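Local coordinates for metallophosphoesterase TT1561-like domain-containing protein (Aquifex aeolicus, PDB 2YVT) that is of unknown function but, as a member of the calcineurin-like metallophosphoesterase superfamily, probably hydrolyses phosphoester bonds with the help of bound metal ions, at residues P173-Y181 with S210-V218. Residues are numbered along the deposited sequence; the frame is centred on the assembly and turned at random.
Sequences PRRLVTIFY and SLNPEVAIV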
ATOM      1  N   PRO A 173      -6.182  16.693 -15.432  1.00 34.05           N
ATOM      2  CA  PRO A 173      -5.548  17.530 -14.408  1.00 33.25           C
ATOM      3  C   PRO A 173      -6.412  17.667 -13.150  1.00 31.48           C
ATOM      4  O   PRO A 173      -7.461  18.313 -13.172  1.00 32.36           O
ATOM      5  CB  PRO A 173      -5.368  18.882 -15.113  1.00 33.92           C
ATOM      6  CG  PRO A 173      -6.387  18.889 -16.202  1.00 34.25           C
ATOM      7  CD  PRO A 173      -6.529  17.463 -16.643  1.00 34.49           C
ATOM      8  N   ARG A 174      -5.972  17.035 -12.066  1.00 29.30           N
ATOM      9  CA  ARG A 174      -6.711  17.019 -10.806  1.00 26.25           C
ATOM     10  C   ARG A 174      -5.738  17.007  -9.633  1.00 22.81           C
ATOM     11  O   ARG A 174      -4.526  16.928  -9.829  1.00 22.21           O
ATOM     12  CB  ARG A 174      -7.626  15.790 -10.752  1.00 28.32           C
ATOM     13  CG  ARG A 174      -8.911  15.944 -11.545  1.00 30.81           C
ATOM     14  CD  ARG A 174      -9.250  14.683 -12.298  1.00 33.05           C
ATOM     15  NE  ARG A 174      -9.905  13.690 -11.457  1.00 34.58           N
ATOM     16  CZ  ARG A 174     -11.172  13.305 -11.591  1.00 34.51           C
ATOM     17  NH1 ARG A 174     -11.666  12.391 -10.776  1.00 33.99           N
ATOM     18  NH2 ARG A 174     -11.945  13.822 -12.539  1.00 35.71           N
ATOM     19  N   ARG A 175      -6.269  17.090  -8.418  1.00 19.44           N
ATOM     20  CA  ARG A 175      -5.452  16.980  -7.219  1.00 17.64           C
ATOM     21  C   ARG A 175      -4.968  15.534  -7.105  1.00 17.13           C
ATOM     22  O   ARG A 175      -5.761  14.598  -7.190  1.00 17.49           O
ATOM     23  CB  ARG A 175      -6.244  17.399  -5.981  1.00 16.43           C
ATOM     24  CG  ARG A 175      -6.716  18.847  -6.032  1.00 15.25           C
ATOM     25  CD  ARG A 175      -7.753  19.128  -4.978  1.00 16.51           C
ATOM     26  NE  ARG A 175      -7.199  18.986  -3.635  1.00 16.97           N
ATOM     27  CZ  ARG A 175      -7.903  19.100  -2.514  1.00 17.55           C
ATOM     28  NH1 ARG A 175      -9.203  19.366  -2.564  1.00 19.55           N
ATOM     29  NH2 ARG A 175      -7.301  18.942  -1.342  1.00 16.85           N
ATOM     30  N   LEU A 176      -3.666  15.362  -6.928  1.00 16.22           N
ATOM     31  CA  LEU A 176      -3.060  14.046  -7.021  1.00 16.13           C
ATOM     32  C   LEU A 176      -2.791  13.453  -5.645  1.00 15.39           C
ATOM     33  O   LEU A 176      -2.138  14.081  -4.807  1.00 15.06           O
ATOM     34  CB  LEU A 176      -1.759  14.140  -7.824  1.00 18.12           C
ATOM     35  CG  LEU A 176      -1.018  12.861  -8.182  1.00 19.92           C
ATOM     36  CD1 LEU A 176      -1.948  11.971  -8.978  1.00 20.79           C
ATOM     37  CD2 LEU A 176       0.240  13.197  -8.972  1.00 18.74           C
ATOM     38  N   VAL A 177      -3.295  12.239  -5.429  1.00 13.91           N
ATOM     39  CA  VAL A 177      -2.990  11.465  -4.228  1.00 13.90           C
ATOM     40  C   VAL A 177      -2.272  10.202  -4.680  1.00 13.29           C
ATOM     41  O   VAL A 177      -2.800   9.450  -5.502  1.00 13.96           O
ATOM     42  CB  VAL A 177      -4.260  11.094  -3.432  1.00 13.29           C
ATOM     43  CG1 VAL A 177      -3.924  10.177  -2.244  1.00 14.67           C
ATOM     44  CG2 VAL A 177      -4.986  12.358  -2.946  1.00 15.36           C
ATOM     45  N   THR A 178      -1.063   9.985  -4.165  1.00 11.64           N
ATOM     46  CA  THR A 178      -0.290   8.787  -4.525  1.00 11.19           C
ATOM     47  C   THR A 178      -0.212   7.861  -3.322  1.00 11.11           C
ATOM     48  O   THR A 178      -0.108   8.315  -2.182  1.00 13.95           O
ATOM     49  CB  THR A 178       1.135   9.126  -5.012  1.00 11.72           C
ATOM     50  OG1 THR A 178       1.816   9.877  -4.005  1.00 11.82           O
ATOM     51  CG2 THR A 178       1.089   9.950  -6.312  1.00 13.01           C
ATOM     52  N   ILE A 179      -0.304   6.565  -3.581  1.00  9.32           N
ATOM     53  CA  ILE A 179      -0.255   5.561  -2.531  1.00  8.29           C
ATOM     54  C   ILE A 179       0.808   4.551  -2.910  1.00  8.32           C
ATOM     55  O   ILE A 179       0.719   3.930  -3.970  1.00  9.46           O
ATOM     56  CB  ILE A 179      -1.614   4.843  -2.348  1.00  7.99           C
ATOM     57  CG1 ILE A 179      -2.753   5.862  -2.190  1.00  8.63           C
ATOM     58  CG2 ILE A 179      -1.563   3.896  -1.138  1.00  9.55           C
ATOM     59  CD1 ILE A 179      -4.142   5.261  -2.232  1.00  9.66           C
ATOM     60  N   PHE A 180       1.818   4.409  -2.049  1.00  8.28           N
ATOM     61  CA  PHE A 180       2.938   3.502  -2.295  1.00  8.81           C
ATOM     62  C   PHE A 180       3.121   2.603  -1.094  1.00  8.06           C
ATOM     63  O   PHE A 180       2.945   3.044   0.039  1.00  9.37           O
ATOM     64  CB  PHE A 180       4.256   4.275  -2.491  1.00 10.43           C
ATOM     65  CG  PHE A 180       4.211   5.305  -3.581  1.00 10.81           C
ATOM     66  CD1 PHE A 180       4.000   4.938  -4.906  1.00 12.53           C
ATOM     67  CD2 PHE A 180       4.392   6.649  -3.273  1.00 12.30           C
ATOM     68  CE1 PHE A 180       3.957   5.909  -5.917  1.00 12.19           C
ATOM     69  CE2 PHE A 180       4.359   7.621  -4.268  1.00 12.61           C
ATOM     70  CZ  PHE A 180       4.144   7.250  -5.592  1.00 12.44           C
ATOM     71  N   TYR A 181       3.495   1.347  -1.329  1.00  7.88           N
ATOM     72  CA  TYR A 181       3.959   0.523  -0.224  1.00  7.97           C
ATOM     73  C   TYR A 181       5.249   1.120   0.359  1.00  7.84           C
ATOM     74  O   TYR A 181       5.411   1.229   1.572  1.00  8.82           O
ATOM     75  CB  TYR A 181       4.180  -0.924  -0.677  1.00  9.14           C
ATOM     76  CG  TYR A 181       4.865  -1.770   0.362  1.00  8.33           C
ATOM     77  CD1 TYR A 181       4.195  -2.159   1.523  1.00  8.49           C
ATOM     78  CD2 TYR A 181       6.190  -2.182   0.189  1.00  8.62           C
ATOM     79  CE1 TYR A 181       4.827  -2.948   2.489  1.00  8.44           C
ATOM     80  CE2 TYR A 181       6.830  -2.978   1.138  1.00  7.76           C
ATOM     81  CZ  TYR A 181       6.146  -3.352   2.287  1.00  9.54           C
ATOM     82  OH  TYR A 181       6.775  -4.122   3.229  1.00 10.71           O
ATOM     83  N   SER A 210       9.213  14.119  -9.195  1.00 17.40           N
ATOM     84  CA  SER A 210       8.740  14.054 -10.572  1.00 18.93           C
ATOM     85  C   SER A 210       7.249  14.362 -10.722  1.00 18.86           C
ATOM     86  O   SER A 210       6.862  15.148 -11.594  1.00 20.99           O
ATOM     87  CB  SER A 210       9.068  12.689 -11.186  1.00 20.49           C
ATOM     88  OG  SER A 210       8.600  12.622 -12.516  1.00 22.72           O
ATOM     89  N   LEU A 211       6.428  13.749  -9.870  1.00 18.05           N
ATOM     90  CA  LEU A 211       4.970  13.835  -9.975  1.00 17.43           C
ATOM     91  C   LEU A 211       4.358  15.000  -9.203  1.00 16.97           C
ATOM     92  O   LEU A 211       3.245  15.441  -9.517  1.00 18.00           O
ATOM     93  CB  LEU A 211       4.324  12.526  -9.502  1.00 17.62           C
ATOM     94  CG  LEU A 211       4.631  11.256 -10.301  1.00 18.84           C
ATOM     95  CD1 LEU A 211       3.717  10.131  -9.832  1.00 19.07           C
ATOM     96  CD2 LEU A 211       4.493  11.480 -11.798  1.00 20.78           C
ATOM     97  N   ASN A 212       5.069  15.463  -8.176  1.00 16.97           N
ATOM     98  CA  ASN A 212       4.611  16.544  -7.298  1.00 17.46           C
ATOM     99  C   ASN A 212       3.175  16.354  -6.785  1.00 16.12           C
ATOM    100  O   ASN A 212       2.319  17.231  -6.958  1.00 16.60           O
ATOM    101  CB  ASN A 212       4.774  17.907  -7.985  1.00 19.37           C
ATOM    102  CG  ASN A 212       4.622  19.062  -7.022  1.00 21.24           C
ATOM    103  OD1 ASN A 212       5.164  19.038  -5.912  1.00 23.10           O
ATOM    104  ND2 ASN A 212       3.886  20.089  -7.439  1.00 22.87           N
ATOM    105  N   PRO A 213       2.901  15.197  -6.153  1.00 14.44           N
ATOM    106  CA  PRO A 213       1.539  14.958  -5.692  1.00 14.14           C
ATOM    107  C   PRO A 213       1.210  15.816  -4.477  1.00 13.30           C
ATOM    108  O   PRO A 213       2.112  16.263  -3.764  1.00 13.93           O
ATOM    109  CB  PRO A 213       1.553  13.478  -5.294  1.00 14.53           C
ATOM    110  CG  PRO A 213       2.975  13.174  -4.978  1.00 13.98           C
ATOM    111  CD  PRO A 213       3.815  14.087  -5.817  1.00 13.82           C
ATOM    112  N   GLU A 214      -0.074  16.051  -4.244  1.00 12.60           N
ATOM    113  CA  GLU A 214      -0.486  16.806  -3.055  1.00 13.47           C
ATOM    114  C   GLU A 214      -0.220  16.009  -1.781  1.00 13.57           C
ATOM    115  O   GLU A 214       0.264  16.548  -0.786  1.00 15.73           O
ATOM    116  CB  GLU A 214      -1.967  17.139  -3.132  1.00 14.57           C
ATOM    117  CG  GLU A 214      -2.416  18.149  -2.094  1.00 16.28           C
ATOM    118  CD  GLU A 214      -3.878  18.494  -2.226  1.00 17.60           C
ATOM    119  OE1 GLU A 214      -4.360  18.604  -3.368  1.00 16.95           O
ATOM    120  OE2 GLU A 214      -4.549  18.646  -1.191  1.00 19.14           O
ATOM    121  N   VAL A 215      -0.550  14.722  -1.831  1.00 13.27           N
ATOM    122  CA  VAL A 215      -0.447  13.835  -0.675  1.00 13.40           C
ATOM    123  C   VAL A 215       0.114  12.497  -1.145  1.00 12.59           C
ATOM    124  O   VAL A 215      -0.196  12.025  -2.248  1.00 13.58           O
ATOM    125  CB  VAL A 215      -1.831  13.606  -0.008  1.00 14.05           C
ATOM    126  CG1 VAL A 215      -1.741  12.623   1.165  1.00 15.86           C
ATOM    127  CG2 VAL A 215      -2.445  14.930   0.448  1.00 16.40           C
ATOM    128  N   ALA A 216       0.967  11.909  -0.318  1.00 10.90           N
ATOM    129  CA  ALA A 216       1.412  10.540  -0.535  1.00 10.52           C
ATOM    130  C   ALA A 216       1.143   9.729   0.727  1.00 10.61           C
ATOM    131  O   ALA A 216       1.526  10.135   1.822  1.00 11.64           O
ATOM    132  CB  ALA A 216       2.894  10.499  -0.909  1.00 11.08           C
ATOM    133  N   ILE A 217       0.462   8.599   0.565  1.00  8.37           N
ATOM    134  CA  ILE A 217       0.197   7.680   1.674  1.00  8.49           C
ATOM    135  C   ILE A 217       1.111   6.476   1.473  1.00  9.17           C
ATOM    136  O   ILE A 217       1.150   5.906   0.393  1.00  9.46           O
ATOM    137  CB  ILE A 217      -1.288   7.251   1.710  1.00  8.00           C
ATOM    138  CG1 ILE A 217      -2.192   8.480   1.908  1.00 10.55           C
ATOM    139  CG2 ILE A 217      -1.512   6.202   2.803  1.00  9.95           C
ATOM    140  CD1 ILE A 217      -3.672   8.231   1.645  1.00 11.46           C
ATOM    141  N   VAL A 218       1.877   6.119   2.500  1.00  7.81           N
ATOM    142  CA  VAL A 218       2.966   5.150   2.331  1.00  8.29           C
ATOM    143  C   VAL A 218       2.978   4.090   3.434  1.00  8.29           C
ATOM    144  O   VAL A 218       2.372   4.285   4.489  1.00  9.19           O
ATOM    145  CB  VAL A 218       4.354   5.858   2.213  1.00  7.85           C
ATOM    146  CG1 VAL A 218       4.409   6.762   0.943  1.00  8.97           C
ATOM    147  CG2 VAL A 218       4.660   6.666   3.471  1.00  9.13           C
TER
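The guanidinium of Arg175 and the carboxylate of Glu214 meet edge to edge, their planes only 2° apart, in a side-on, two-pronged salt bridge. Arg175 NE donates to Glu214 OE1 at 2.9 Å and Arg175 NH2 to Glu214 OE2 at 2.8 Å, both nearly straight and both to syn lone pairs. A bend in the arginine chain (chi3 64°) turns its NE–NH2 edge to the extended glutamate, while Arg175 NH1 pairs with Glu133 and Arg175 NH2 also bonds the carbonyl of Leu249. A methionine in place of Arg175 would probably leave the carboxylates of Glu214 and Glu133 without this shared cation. The Phe180 ring receives Val218 CG1 at its edge, 4.2 Å from Phe180 CD2.

Beyond the salt bridge along the chain, strands 175-180 and 215-218 run parallel. Leu176 O accepts a bent hydrogen bond from Glu214 N at 2.9 Å, just ahead of the strand, and a weak one from Val215 N; the ladder continues through Thr178 N to Val215 O (2.9 Å), Ile217 N to Thr178 O and Phe180 N to Ile217 O. On the face shared with Ala216, Thr178 OG1 sits 3.3 Å from Ala216 CB and makes a weak hydrogen bond to Val215 O, while its CG2 packs on Pro213 CB at 3.7 Å. Leu176 CD2 lies against the same proline carbon and Leu211 CB.

The two strands are the neighbouring parallel strands of a beta-alpha-beta unit, whose connection includes helix 202-211. Ile179 and Ile217, on the face bearing Val177 and Val215, pack towards strand 35-39 of the other sheet; strands 134-144 and 231-235 flank the pair within its own sheet.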